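Local structure of dihydropteroate synthase 2 (Mycobacterium tuberculosis, 2VP8) at residues 45-50 / 285-290; 140-145 / 162-167; 215-220 / 245-250; 235-240 / 279-284. The protein probably lacks dihydropteroate synthase activity and binds the pterin pyrophosphate substrate very weakly, yet appears able to bind the inhibitor dapsone. All blocks are in the same frame, centred on the assembly; numbering follows the deposited sequence.

Interaction 1: residues 45-50 / 285-290; sequences MAIVNR and MFRVHE
Ile47 meets Arg287 and His289 chiefly through its CG1-CD1 branch. Its CG1 lies anti to the carbonyl carbon (chi1 -60°), and the chain continues to CD1, which sits over the face of the His289 ring, offset toward the rim, with its CH-pi contact measuring 3.9 Å from Ile47 CD1 to the ring centroid. The same methyl stands over the centre of the Arg287 guanidinium, the two side chains crossing at about a right angle, and Ile47 CG1 rests 3.7 Å from Arg287 CG. Met45 approaches that arginine differently: its sulphur lies in the guanidinium plane at the edge, and Met45 SD is 3.5 Å from Arg287 CG. Met45 crosses the extended arginine chain obliquely, an unbranched thioether that can lie against its CG and CD. Met285 meets the far end of Met45, methyl to methyl.

Beneath these side chains the first and last strands of the TIM barrel run parallel, 4.8 Å apart at the closest approach of their axes. Met45 N donates to Phe286 O, Val288 N to Met45 O, and Ile47 N to Val288 O. Ala46 and Val288 share the other face, packing on helix 291-306, where small or branched apolar groups fit.

Arg287 NH2 forms salt bridges with Asp123 and Asp83. The charged tip is thus gripped by carboxylates while apolar atoms flank the shaft and one face, which restricts its rotation.

Interaction 2: residues 140-145 / 162-167; sequences LINDTW and GLVCAH
Leu140 lays its CD1 against the bare backbone of Gly162. CG is anti to the backbone N (chi1 174°), and from there Leu140 CD1 comes to 3.5 Å from Gly162 C, continuing to Val164, where Leu140 CD1 and Val164 CG2 are 4.0 Å apart. Glycine suits the place because no side chain stands between the leucine branch and the main chain.

On the other face of the sheet Ile141 and Leu163 pair. Leu163 CG is likewise anti to its backbone N, and the branch ends with Leu163 CD1 lying 3.7 Å from Ile141 CB. Asn142 turns its amide across Val164, with Asn142 OD1 3.4 Å from Val164 CB, while its ND2 donates to Asp83 OD1. Asp143 OD1 accepts from Trp145 N at 3.1 Å, closing an Asx turn; OD1 also receives Gly146 N. Beside this turn, Ala166 CB, small enough to fit there, lies 3.7 Å from Asp143 O.

Two backbone bonds join the parallel strands: Ile141 N to Gly162 O and Val164 N to Ile141 O.

The pair forms a beta-alpha-beta unit of the TIM barrel, with helix 152-159 as its crossover. Met152 of that helix touches Ile141, Asp143 and Leu163, Ala204 of helix 186-207 meets Leu163, and strands 119-123 and 214-217 flank the pair in the sheet.

Interaction 3: residues 215-220 / 245-250; sequences LIDPAH and PVLMAL
Ile216 and the chain from Pro245 to Leu247 are tied by two backbone hydrogen bonds, Ile216 N to Pro245 O at 2.8 Å and Leu247 N to Ile216 O at 2.7 Å. Both are almost linear at the hydrogen. Proline can stand at 245 because its role in this bridge is as an acceptor, through its carbonyl. The CA of Val246 adds a weaker C-H contact to Ile216 O.

Apolar contacts lie beside this bridge. Ile216 holds CG1 between its backbone N and carbonyl carbon (chi1 63°), and this branch meets Val246, with Ile216 CG1 3.9 Å from Val246 CG2. Leu215 crosses Pro245 at about a right angle, with Leu215 CG 4.0 Å from Pro245 CB. Pro218 CD lies against Val246 CG1, and both residues also touch Leu239 of helix 236-241.

The bridge brings together the sixth and seventh strands of the TIM barrel, 214-217 and 247-248. Leu215 and Leu247 both reach Met285 of the eighth.

Polar side chains gather where strand 214-217 ends in a type I turn from Asp217 to His220, with Pro218, whose ring fixes phi, as its second residue. Asp217 OD2 accepts a hydrogen bond from His220 ND1, though its modelled length is doubtfully short; the carboxylate carbon lies in the imidazole plane, at the ring's edge. As inferred from relatives, His220 probably marks family members without dihydropteroate synthase activity. Ala249 CB approaches the ring obliquely, 4.2 Å from His220 ND1.

Interaction 4: residues 235-240 / 279-284; sequences HVADLV and AAAGAR
Ala237 and Ala281 bring their backbones to 4.8 Å, CA to CA, where the first turn of helix 236-241 meets the chain leaving helix 267-280. That exit is a Schellman motif: Gly282 has a positive phi of 109°, readily adopted by glycine, and Gly282 N bonds back to Ala279 O. Both helices belong to the layer around the TIM barrel, and no hydrogen bond joins the two segments, so the contact rests on small apolar groups.

Ala281 is central. Its methyl points toward helix 236-241, with Ala281 CB 3.6 Å from Ala237 N; an alanine allows this close approach to the main chain. Ala281 CB also lies 3.8 Å from Val236 CG1. Val236 CG1 reaches Ala283 CB at 4.2 Å, while Val236 and Ala283 both touch Met248 of strand 247-248. Ala280, pointing away from this contact, packs on Leu277 of the second subunit.

One turn on from Val236, Val240 faces the Schellman turn and spreads both methyls over its peptides. With CG1 anti to the backbone N (chi1 174°), Val240 CG1 lies 3.5 Å from Gly282 O. Val240 CG2 comes within 3.4 Å of Ala281 O.

Overall arrangement
Interactions 1, 2 and 3 all lie on the parallel strands of one TIM barrel, and interaction 4 sits outside, between its covering helices. Along the chain, interactions 2, 3 and 4 are nested inside the loop closed by interaction 1, which joins the first strand to the last; interaction 2 closes before interaction 3 opens, and the segments of 3 and 4 alternate. The centres of interactions 2 and 3 are about 9 Å apart, and their strands 162-166 and 214-217 are neighbours in the sheet; the centres of 3 and 4 are about 10 Å apart, and those of 1 and 4 about 19 Å. Arg287, Asn142 and His220 converge from interactions 1, 2 and 3, so the surroundings of His220 are built from distant parts of the sequence.

Interaction 1: residues 45-50 / 285-290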
loop_
_atom_site.group_PDB
_atom_site.type_symbol
_atom_site.label_atom_id
_atom_site.label_comp_id
_atom_site.label_asym_id
_atom_site.label_seq_id
_atom_site.Cartn_x
_atom_site.Cartn_y
_atom_site.Cartn_z
ATOM N N MET B 45 -11.617 0.730 12.686
ATOM C CA MET B 45 -11.835 0.664 14.126
ATOM C C MET B 45 -10.855 1.629 14.804
ATOM O O MET B 45 -9.643 1.462 14.718
ATOM C CB MET B 45 -11.638 -0.765 14.623
ATOM C CG MET B 45 -11.728 -0.935 16.115
ATOM S SD MET B 45 -11.259 -2.597 16.661
ATOM C CE MET B 45 -12.865 -3.385 16.697
ATOM N N ALA B 46 -11.395 2.656 15.452
ATOM C CA ALA B 46 -10.592 3.692 16.082
ATOM C C ALA B 46 -10.343 3.364 17.549
ATOM O O ALA B 46 -11.286 3.205 18.321
ATOM C CB ALA B 46 -11.295 5.007 15.957
ATOM N N ILE B 47 -9.071 3.257 17.924
ATOM C CA ILE B 47 -8.685 2.994 19.305
ATOM C C ILE B 47 -8.830 4.258 20.155
ATOM O O ILE B 47 -8.174 5.265 19.902
ATOM C CB ILE B 47 -7.222 2.485 19.395
ATOM C CG1 ILE B 47 -7.045 1.194 18.598
ATOM C CG2 ILE B 47 -6.797 2.295 20.854
ATOM C CD1 ILE B 47 -5.608 0.756 18.430
ATOM N N VAL B 48 -9.686 4.198 21.168
ATOM C CA VAL B 48 -9.829 5.301 22.107
ATOM C C VAL B 48 -9.621 4.812 23.538
ATOM O O VAL B 48 -10.333 3.931 24.012
ATOM C CB VAL B 48 -11.200 6.010 21.962
ATOM C CG1 VAL B 48 -11.401 7.034 23.069
ATOM C CG2 VAL B 48 -11.293 6.693 20.617
ATOM N N ASN B 49 -8.634 5.395 24.211
ATOM C CA ASN B 49 -8.348 5.094 25.611
ATOM C C ASN B 49 -8.731 6.238 26.548
ATOM O O ASN B 49 -8.604 7.409 26.194
ATOM C CB ASN B 49 -6.861 4.784 25.783
ATOM C CG ASN B 49 -6.421 3.573 24.979
ATOM O OD1 ASN B 49 -7.030 2.505 25.066
ATOM N ND2 ASN B 49 -5.354 3.731 24.198
ATOM N N ARG B 50 -9.204 5.886 27.740
ATOM C CA ARG B 50 -9.372 6.847 28.835
ATOM C C ARG B 50 -8.000 7.177 29.438
ATOM O O ARG B 50 -6.996 6.550 29.087
ATOM C CB ARG B 50 -10.290 6.261 29.918
ATOM C CG ARG B 50 -11.759 6.061 29.513
ATOM C CD ARG B 50 -12.587 7.347 29.626
ATOM N NE ARG B 50 -12.338 8.060 30.880
ATOM C CZ ARG B 50 -12.988 7.847 32.023
ATOM N NH1 ARG B 50 -13.954 6.940 32.099
ATOM N NH2 ARG B 50 -12.670 8.553 33.101
ATOM N N MET B 285 -11.743 -4.885 8.124
ATOM C CA MET B 285 -11.607 -3.856 9.151
ATOM C C MET B 285 -10.158 -3.627 9.562
ATOM O O MET B 285 -9.334 -4.541 9.493
ATOM C CB MET B 285 -12.451 -4.220 10.374
ATOM C CG MET B 285 -12.708 -3.076 11.317
ATOM S SD MET B 285 -14.153 -3.358 12.361
ATOM C CE MET B 285 -13.381 -4.305 13.643
ATOM N N PHE B 286 -9.864 -2.402 9.998
ATOM C CA PHE B 286 -8.527 -2.023 10.410
ATOM C C PHE B 286 -8.556 -1.264 11.727
ATOM O O PHE B 286 -9.222 -0.228 11.855
ATOM C CB PHE B 286 -7.856 -1.181 9.322
ATOM C CG PHE B 286 -7.484 -1.962 8.101
ATOM C CD1 PHE B 286 -8.373 -2.087 7.047
ATOM C CD2 PHE B 286 -6.247 -2.579 8.009
ATOM C CE1 PHE B 286 -8.052 -2.828 5.921
ATOM C CE2 PHE B 286 -5.903 -3.315 6.879
ATOM C CZ PHE B 286 -6.815 -3.440 5.832
ATOM N N ARG B 287 -7.828 -1.790 12.706
ATOM C CA ARG B 287 -7.717 -1.164 14.016
ATOM C C ARG B 287 -6.552 -0.183 14.028
ATOM O O ARG B 287 -5.397 -0.577 13.859
ATOM C CB ARG B 287 -7.523 -2.234 15.090
ATOM C CG ARG B 287 -7.813 -1.762 16.493
ATOM C CD ARG B 287 -7.710 -2.928 17.438
ATOM N NE ARG B 287 -8.040 -2.552 18.806
ATOM C CZ ARG B 287 -7.179 -2.585 19.815
ATOM N NH1 ARG B 287 -5.934 -2.993 19.613
ATOM N NH2 ARG B 287 -7.569 -2.227 21.028
ATOM N N VAL B 288 -6.863 1.090 14.240
ATOM C CA VAL B 288 -5.880 2.158 14.133
ATOM C C VAL B 288 -6.033 3.194 15.239
ATOM O O VAL B 288 -7.078 3.277 15.889
ATOM C CB VAL B 288 -5.953 2.884 12.748
ATOM C CG1 VAL B 288 -5.841 1.904 11.612
ATOM C CG2 VAL B 288 -7.229 3.665 12.610
ATOM N N HIS B 289 -4.976 3.978 15.447
ATOM C CA HIS B 289 -5.054 5.189 16.256
ATOM C C HIS B 289 -5.409 6.374 15.355
ATOM O O HIS B 289 -6.327 7.137 15.660
ATOM C CB HIS B 289 -3.725 5.461 16.945
ATOM C CG HIS B 289 -3.348 4.435 17.962
ATOM N ND1 HIS B 289 -2.628 3.305 17.644
ATOM C CD2 HIS B 289 -3.578 4.375 19.294
ATOM C CE1 HIS B 289 -2.434 2.589 18.736
ATOM N NE2 HIS B 289 -2.998 3.218 19.752
ATOM N N GLU B 290 -4.672 6.517 14.253
ATOM C CA GLU B 290 -4.888 7.595 13.296
ATOM C C GLU B 290 -5.893 7.143 12.262
ATOM O O GLU B 290 -5.583 6.312 11.385
ATOM C CB GLU B 290 -3.579 7.995 12.601
ATOM C CG GLU B 290 -3.353 9.519 12.489
ATOM C CD GLU B 290 -4.286 10.228 11.487
ATOM O OE1 GLU B 290 -5.094 11.090 11.918
ATOM O OE2 GLU B 290 -4.206 9.932 10.278
#

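Interaction 2: residues 140-145 / 162-167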
loop_
_atom_site.group_PDB
_atom_site.type_symbol
_atom_site.label_atom_id
_atom_site.label_comp_id
_atom_site.label_asym_id
_atom_site.label_seq_id
_atom_site.Cartn_x
_atom_site.Cartn_y
_atom_site.Cartn_z
ATOM N N LEU B 140 -19.834 -4.847 20.232
ATOM C CA LEU B 140 -18.811 -5.778 19.800
ATOM C C LEU B 140 -17.795 -5.949 20.912
ATOM O O LEU B 140 -17.322 -4.968 21.480
ATOM C CB LEU B 140 -18.138 -5.232 18.529
ATOM C CG LEU B 140 -16.918 -5.888 17.869
ATOM C CD1 LEU B 140 -17.206 -7.332 17.420
ATOM C CD2 LEU B 140 -16.476 -5.057 16.697
ATOM N N ILE B 141 -17.462 -7.192 21.236
ATOM C CA ILE B 141 -16.374 -7.435 22.171
ATOM C C ILE B 141 -15.087 -7.677 21.394
ATOM O O ILE B 141 -15.014 -8.560 20.533
ATOM C CB ILE B 141 -16.657 -8.607 23.113
ATOM C CG1 ILE B 141 -18.037 -8.449 23.768
ATOM C CG2 ILE B 141 -15.546 -8.711 24.166
ATOM C CD1 ILE B 141 -18.606 -9.721 24.312
ATOM N N ASN B 142 -14.085 -6.859 21.688
ATOM C CA ASN B 142 -12.777 -7.011 21.091
ATOM C C ASN B 142 -11.824 -7.648 22.092
ATOM O O ASN B 142 -11.052 -6.954 22.762
ATOM C CB ASN B 142 -12.250 -5.663 20.612
ATOM C CG ASN B 142 -11.017 -5.793 19.752
ATOM O OD1 ASN B 142 -10.646 -6.892 19.344
ATOM N ND2 ASN B 142 -10.372 -4.665 19.466
ATOM N N ASP B 143 -11.906 -8.978 22.193
ATOM C CA ASP B 143 -11.016 -9.752 23.048
ATOM C C ASP B 143 -9.604 -9.700 22.483
ATOM O O ASP B 143 -9.226 -10.499 21.627
ATOM C CB ASP B 143 -11.504 -11.198 23.193
ATOM C CG ASP B 143 -10.697 -11.996 24.218
ATOM O OD1 ASP B 143 -9.588 -11.549 24.593
ATOM O OD2 ASP B 143 -11.175 -13.078 24.644
ATOM N N THR B 144 -8.837 -8.741 22.989
ATOM C CA THR B 144 -7.499 -8.448 22.490
ATOM C C THR B 144 -6.449 -9.522 22.852
ATOM O O THR B 144 -5.323 -9.491 22.346
ATOM C CB THR B 144 -7.049 -7.035 22.950
ATOM O OG1 THR B 144 -5.904 -6.621 22.200
ATOM C CG2 THR B 144 -6.723 -7.005 24.447
ATOM N N TRP B 145 -6.825 -10.462 23.722
ATOM C CA TRP B 145 -5.922 -11.532 24.159
ATOM C C TRP B 145 -6.133 -12.847 23.398
ATOM O O TRP B 145 -5.165 -13.520 23.039
ATOM C CB TRP B 145 -6.037 -11.756 25.667
ATOM C CG TRP B 145 -5.270 -10.755 26.497
ATOM C CD1 TRP B 145 -5.610 -9.449 26.738
ATOM C CD2 TRP B 145 -4.041 -10.984 27.208
ATOM N NE1 TRP B 145 -4.671 -8.854 27.548
ATOM C CE2 TRP B 145 -3.698 -9.772 27.852
ATOM C CE3 TRP B 145 -3.195 -12.095 27.361
ATOM C CZ2 TRP B 145 -2.543 -9.638 28.641
ATOM C CZ3 TRP B 145 -2.045 -11.962 28.146
ATOM C CH2 TRP B 145 -1.733 -10.741 28.775
ATOM N N GLY B 162 -21.396 -8.876 19.047
ATOM C CA GLY B 162 -20.389 -9.538 18.235
ATOM C C GLY B 162 -19.118 -9.807 19.020
ATOM O O GLY B 162 -18.928 -9.283 20.127
ATOM N N LEU B 163 -18.246 -10.624 18.445
ATOM C CA LEU B 163 -16.993 -10.966 19.097
ATOM C C LEU B 163 -15.844 -10.998 18.100
ATOM O O LEU B 163 -15.997 -11.469 16.973
ATOM C CB LEU B 163 -17.112 -12.314 19.823
ATOM C CG LEU B 163 -15.882 -12.808 20.594
ATOM C CD1 LEU B 163 -15.624 -11.965 21.840
ATOM C CD2 LEU B 163 -16.019 -14.260 20.963
ATOM N N VAL B 164 -14.699 -10.479 18.524
ATOM C CA VAL B 164 -13.478 -10.596 17.748
ATOM C C VAL B 164 -12.734 -11.842 18.217
ATOM O O VAL B 164 -12.399 -11.975 19.398
ATOM C CB VAL B 164 -12.575 -9.334 17.886
ATOM C CG1 VAL B 164 -11.218 -9.545 17.207
ATOM C CG2 VAL B 164 -13.271 -8.109 17.317
ATOM N N CYS B 165 -12.506 -12.767 17.296
ATOM C CA CYS B 165 -11.690 -13.935 17.589
ATOM C C CYS B 165 -10.276 -13.667 17.120
ATOM O O CYS B 165 -10.001 -13.642 15.919
ATOM C CB CYS B 165 -12.259 -15.184 16.924
ATOM S SG CYS B 165 -13.891 -15.612 17.541
ATOM N N ALA B 166 -9.386 -13.447 18.079
ATOM C CA ALA B 166 -8.012 -13.090 17.772
ATOM C C ALA B 166 -7.047 -14.260 17.962
ATOM O O ALA B 166 -7.308 -15.185 18.735
ATOM C CB ALA B 166 -7.579 -11.895 18.607
ATOM N N HIS B 167 -5.937 -14.203 17.234
ATOM C CA HIS B 167 -4.843 -15.147 17.395
ATOM C C HIS B 167 -3.723 -14.490 18.190
ATOM O O HIS B 167 -3.176 -13.459 17.786
ATOM C CB HIS B 167 -4.330 -15.613 16.033
ATOM C CG HIS B 167 -3.180 -16.564 16.117
ATOM N ND1 HIS B 167 -3.346 -17.932 16.157
ATOM C CD2 HIS B 167 -1.844 -16.345 16.173
ATOM C CE1 HIS B 167 -2.164 -18.515 16.234
ATOM N NE2 HIS B 167 -1.235 -17.574 16.246
#

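Interaction 3: residues 215-220 / 245-250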
loop_
_atom_site.group_PDB
_atom_site.type_symbol
_atom_site.label_atom_id
_atom_site.label_comp_id
_atom_site.label_asym_id
_atom_site.label_seq_id
_atom_site.Cartn_x
_atom_site.Cartn_y
_atom_site.Cartn_z
ATOM N N LEU B 215 -15.940 -11.411 13.894
ATOM C CA LEU B 215 -14.795 -11.014 13.081
ATOM C C LEU B 215 -13.568 -11.814 13.522
ATOM O O LEU B 215 -13.475 -12.225 14.683
ATOM C CB LEU B 215 -14.528 -9.510 13.231
ATOM C CG LEU B 215 -15.537 -8.505 12.652
ATOM C CD1 LEU B 215 -16.790 -8.344 13.531
ATOM C CD2 LEU B 215 -14.882 -7.159 12.446
ATOM N N ILE B 216 -12.636 -12.050 12.604
ATOM C CA ILE B 216 -11.405 -12.754 12.964
ATOM C C ILE B 216 -10.184 -11.854 12.852
ATOM O O ILE B 216 -10.037 -11.095 11.896
ATOM C CB ILE B 216 -11.191 -14.080 12.179
ATOM C CG1 ILE B 216 -11.043 -13.834 10.671
ATOM C CG2 ILE B 216 -12.312 -15.086 12.494
ATOM C CD1 ILE B 216 -10.408 -14.997 9.916
ATOM N N ASP B 217 -9.319 -11.946 13.852
ATOM C CA ASP B 217 -8.121 -11.124 13.927
ATOM C C ASP B 217 -6.888 -12.027 14.029
ATOM O O ASP B 217 -6.375 -12.267 15.121
ATOM C CB ASP B 217 -8.228 -10.161 15.110
ATOM C CG ASP B 217 -6.979 -9.342 15.314
ATOM O OD1 ASP B 217 -6.118 -9.297 14.408
ATOM O OD2 ASP B 217 -6.856 -8.735 16.393
ATOM N N PRO B 218 -6.408 -12.521 12.877
ATOM C CA PRO B 218 -5.374 -13.546 12.795
ATOM C C PRO B 218 -3.967 -13.075 13.143
ATOM O O PRO B 218 -3.136 -13.894 13.524
ATOM C CB PRO B 218 -5.421 -13.965 11.320
ATOM C CG PRO B 218 -6.673 -13.354 10.767
ATOM C CD PRO B 218 -6.845 -12.112 11.536
ATOM N N ALA B 219 -3.694 -11.781 13.014
ATOM C CA ALA B 219 -2.332 -11.286 13.205
ATOM C C ALA B 219 -2.196 -10.255 14.323
ATOM O O ALA B 219 -1.374 -9.339 14.226
ATOM C CB ALA B 219 -1.771 -10.735 11.883
ATOM N N HIS B 220 -2.966 -10.426 15.398
ATOM C CA HIS B 220 -3.005 -9.428 16.477
ATOM C C HIS B 220 -1.663 -9.159 17.173
ATOM O O HIS B 220 -0.860 -10.078 17.382
ATOM C CB HIS B 220 -4.061 -9.775 17.527
ATOM C CG HIS B 220 -4.387 -8.628 18.433
ATOM N ND1 HIS B 220 -5.421 -7.750 18.183
ATOM C CD2 HIS B 220 -3.787 -8.188 19.567
ATOM C CE1 HIS B 220 -5.457 -6.832 19.132
ATOM N NE2 HIS B 220 -4.475 -7.074 19.982
ATOM N N PRO B 245 -15.098 -12.068 8.278
ATOM C CA PRO B 245 -14.518 -10.731 8.111
ATOM C C PRO B 245 -13.162 -10.689 8.802
ATOM O O PRO B 245 -13.012 -11.202 9.910
ATOM C CB PRO B 245 -15.511 -9.820 8.834
ATOM C CG PRO B 245 -16.771 -10.595 8.884
ATOM C CD PRO B 245 -16.387 -12.028 8.982
ATOM N N VAL B 246 -12.173 -10.108 8.148
ATOM C CA VAL B 246 -10.835 -10.079 8.716
ATOM C C VAL B 246 -10.522 -8.696 9.285
ATOM O O VAL B 246 -10.717 -7.665 8.619
ATOM C CB VAL B 246 -9.772 -10.539 7.687
ATOM C CG1 VAL B 246 -8.357 -10.227 8.162
ATOM C CG2 VAL B 246 -9.926 -12.042 7.393
ATOM N N LEU B 247 -10.068 -8.705 10.538
ATOM C CA LEU B 247 -9.612 -7.515 11.224
ATOM C C LEU B 247 -8.094 -7.492 11.226
ATOM O O LEU B 247 -7.447 -8.480 11.574
ATOM C CB LEU B 247 -10.155 -7.475 12.662
ATOM C CG LEU B 247 -9.665 -6.347 13.591
ATOM C CD1 LEU B 247 -9.950 -4.962 13.032
ATOM C CD2 LEU B 247 -10.254 -6.467 14.978
ATOM N N MET B 248 -7.527 -6.359 10.837
ATOM C CA MET B 248 -6.092 -6.178 10.905
ATOM C C MET B 248 -5.719 -5.178 11.988
ATOM O O MET B 248 -6.398 -4.169 12.181
ATOM C CB MET B 248 -5.529 -5.730 9.554
ATOM C CG MET B 248 -5.840 -6.659 8.374
ATOM S SD MET B 248 -5.127 -8.308 8.508
ATOM C CE MET B 248 -3.384 -7.970 8.296
ATOM N N ALA B 249 -4.636 -5.489 12.696
ATOM C CA ALA B 249 -4.037 -4.604 13.689
ATOM C C ALA B 249 -2.598 -4.283 13.270
ATOM O O ALA B 249 -1.633 -4.768 13.876
ATOM C CB ALA B 249 -4.072 -5.253 15.066
ATOM N N LEU B 250 -2.469 -3.464 12.224
ATOM C CA LEU B 250 -1.171 -3.163 11.597
ATOM C C LEU B 250 -0.366 -2.067 12.292
ATOM O O LEU B 250 0.815 -1.880 11.991
ATOM C CB LEU B 250 -1.377 -2.756 10.138
ATOM C CG LEU B 250 -1.329 -3.741 8.975
ATOM C CD1 LEU B 250 -1.546 -5.188 9.386
ATOM C CD2 LEU B 250 -2.394 -3.319 7.992
#

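Interaction 4: residues 235-240 / 279-284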
loop_
_atom_site.group_PDB
_atom_site.type_symbol
_atom_site.label_atom_id
_atom_site.label_comp_id
_atom_site.label_asym_id
_atom_site.label_seq_id
_atom_site.Cartn_x
_atom_site.Cartn_y
_atom_site.Cartn_z
ATOM N N HIS B 235 -0.419 -13.398 3.340
ATOM C CA HIS B 235 -1.464 -14.388 3.125
ATOM C C HIS B 235 -2.864 -13.935 3.525
ATOM O O HIS B 235 -3.776 -14.769 3.625
ATOM C CB HIS B 235 -1.094 -15.713 3.797
ATOM C CG HIS B 235 -0.102 -16.522 3.019
ATOM N ND1 HIS B 235 1.253 -16.270 3.048
ATOM C CD2 HIS B 235 -0.271 -17.571 2.179
ATOM C CE1 HIS B 235 1.876 -17.133 2.262
ATOM N NE2 HIS B 235 0.974 -17.932 1.721
ATOM N N VAL B 236 -3.037 -12.622 3.708
ATOM C CA VAL B 236 -4.340 -12.043 4.034
ATOM C C VAL B 236 -5.445 -12.658 3.186
ATOM O O VAL B 236 -6.409 -13.161 3.737
ATOM C CB VAL B 236 -4.347 -10.484 3.943
ATOM C CG1 VAL B 236 -5.743 -9.937 4.100
ATOM C CG2 VAL B 236 -3.469 -9.880 5.028
ATOM N N ALA B 237 -5.287 -12.650 1.859
ATOM C CA ALA B 237 -6.229 -13.301 0.927
ATOM C C ALA B 237 -6.705 -14.659 1.419
ATOM O O ALA B 237 -7.903 -14.954 1.369
ATOM C CB ALA B 237 -5.619 -13.438 -0.457
ATOM N N ASP B 238 -5.765 -15.479 1.894
ATOM C CA ASP B 238 -6.106 -16.785 2.459
ATOM C C ASP B 238 -6.991 -16.629 3.704
ATOM O O ASP B 238 -8.007 -17.313 3.831
ATOM C CB ASP B 238 -4.848 -17.606 2.752
ATOM C CG ASP B 238 -4.078 -17.955 1.491
ATOM O OD1 ASP B 238 -4.664 -18.599 0.596
ATOM O OD2 ASP B 238 -2.890 -17.579 1.380
ATOM N N LEU B 239 -6.621 -15.708 4.595
ATOM C CA LEU B 239 -7.457 -15.394 5.750
ATOM C C LEU B 239 -8.857 -14.953 5.313
ATOM O O LEU B 239 -9.855 -15.426 5.855
ATOM C CB LEU B 239 -6.825 -14.301 6.622
ATOM C CG LEU B 239 -5.619 -14.542 7.546
ATOM C CD1 LEU B 239 -5.625 -15.950 8.138
ATOM C CD2 LEU B 239 -4.317 -14.250 6.863
ATOM N N VAL B 240 -8.914 -14.048 4.335
ATOM C CA VAL B 240 -10.177 -13.511 3.819
ATOM C C VAL B 240 -11.039 -14.617 3.216
ATOM O O VAL B 240 -12.240 -14.667 3.450
ATOM C CB VAL B 240 -9.922 -12.408 2.768
ATOM C CG1 VAL B 240 -11.231 -11.947 2.104
ATOM C CG2 VAL B 240 -9.193 -11.243 3.404
ATOM N N ALA B 279 -6.001 -4.401 2.629
ATOM C CA ALA B 279 -7.281 -3.958 2.096
ATOM C C ALA B 279 -7.530 -4.502 0.687
ATOM O O ALA B 279 -8.663 -4.815 0.338
ATOM C CB ALA B 279 -7.353 -2.462 2.096
ATOM N N ALA B 280 -6.478 -4.619 -0.118
ATOM C CA ALA B 280 -6.634 -5.083 -1.495
ATOM C C ALA B 280 -6.914 -6.578 -1.546
ATOM O O ALA B 280 -7.477 -7.076 -2.516
ATOM C CB ALA B 280 -5.413 -4.735 -2.325
ATOM N N ALA B 281 -6.526 -7.288 -0.493
ATOM C CA ALA B 281 -6.745 -8.720 -0.433
ATOM C C ALA B 281 -8.099 -9.071 0.205
ATOM O O ALA B 281 -8.476 -10.251 0.256
ATOM C CB ALA B 281 -5.597 -9.404 0.296
ATOM N N GLY B 282 -8.816 -8.059 0.694
ATOM C CA GLY B 282 -10.193 -8.243 1.148
ATOM C C GLY B 282 -10.427 -8.175 2.645
ATOM O O GLY B 282 -11.491 -8.568 3.133
ATOM N N ALA B 283 -9.435 -7.689 3.381
ATOM C CA ALA B 283 -9.596 -7.444 4.815
ATOM C C ALA B 283 -10.790 -6.509 5.038
ATOM O O ALA B 283 -10.963 -5.540 4.297
ATOM C CB ALA B 283 -8.311 -6.846 5.391
ATOM N N ARG B 284 -11.619 -6.784 6.038
ATOM C CA ARG B 284 -12.821 -5.973 6.217
ATOM C C ARG B 284 -12.601 -4.743 7.114
ATOM O O ARG B 284 -13.199 -3.682 6.886
ATOM C CB ARG B 284 -13.986 -6.831 6.721
ATOM C CG ARG B 284 -15.272 -6.061 7.012
ATOM C CD ARG B 284 -16.228 -5.952 5.815
ATOM N NE ARG B 284 -17.495 -5.303 6.188
ATOM C CZ ARG B 284 -18.517 -5.904 6.812
ATOM N NH1 ARG B 284 -18.457 -7.194 7.156
ATOM N NH2 ARG B 284 -19.621 -5.216 7.094
#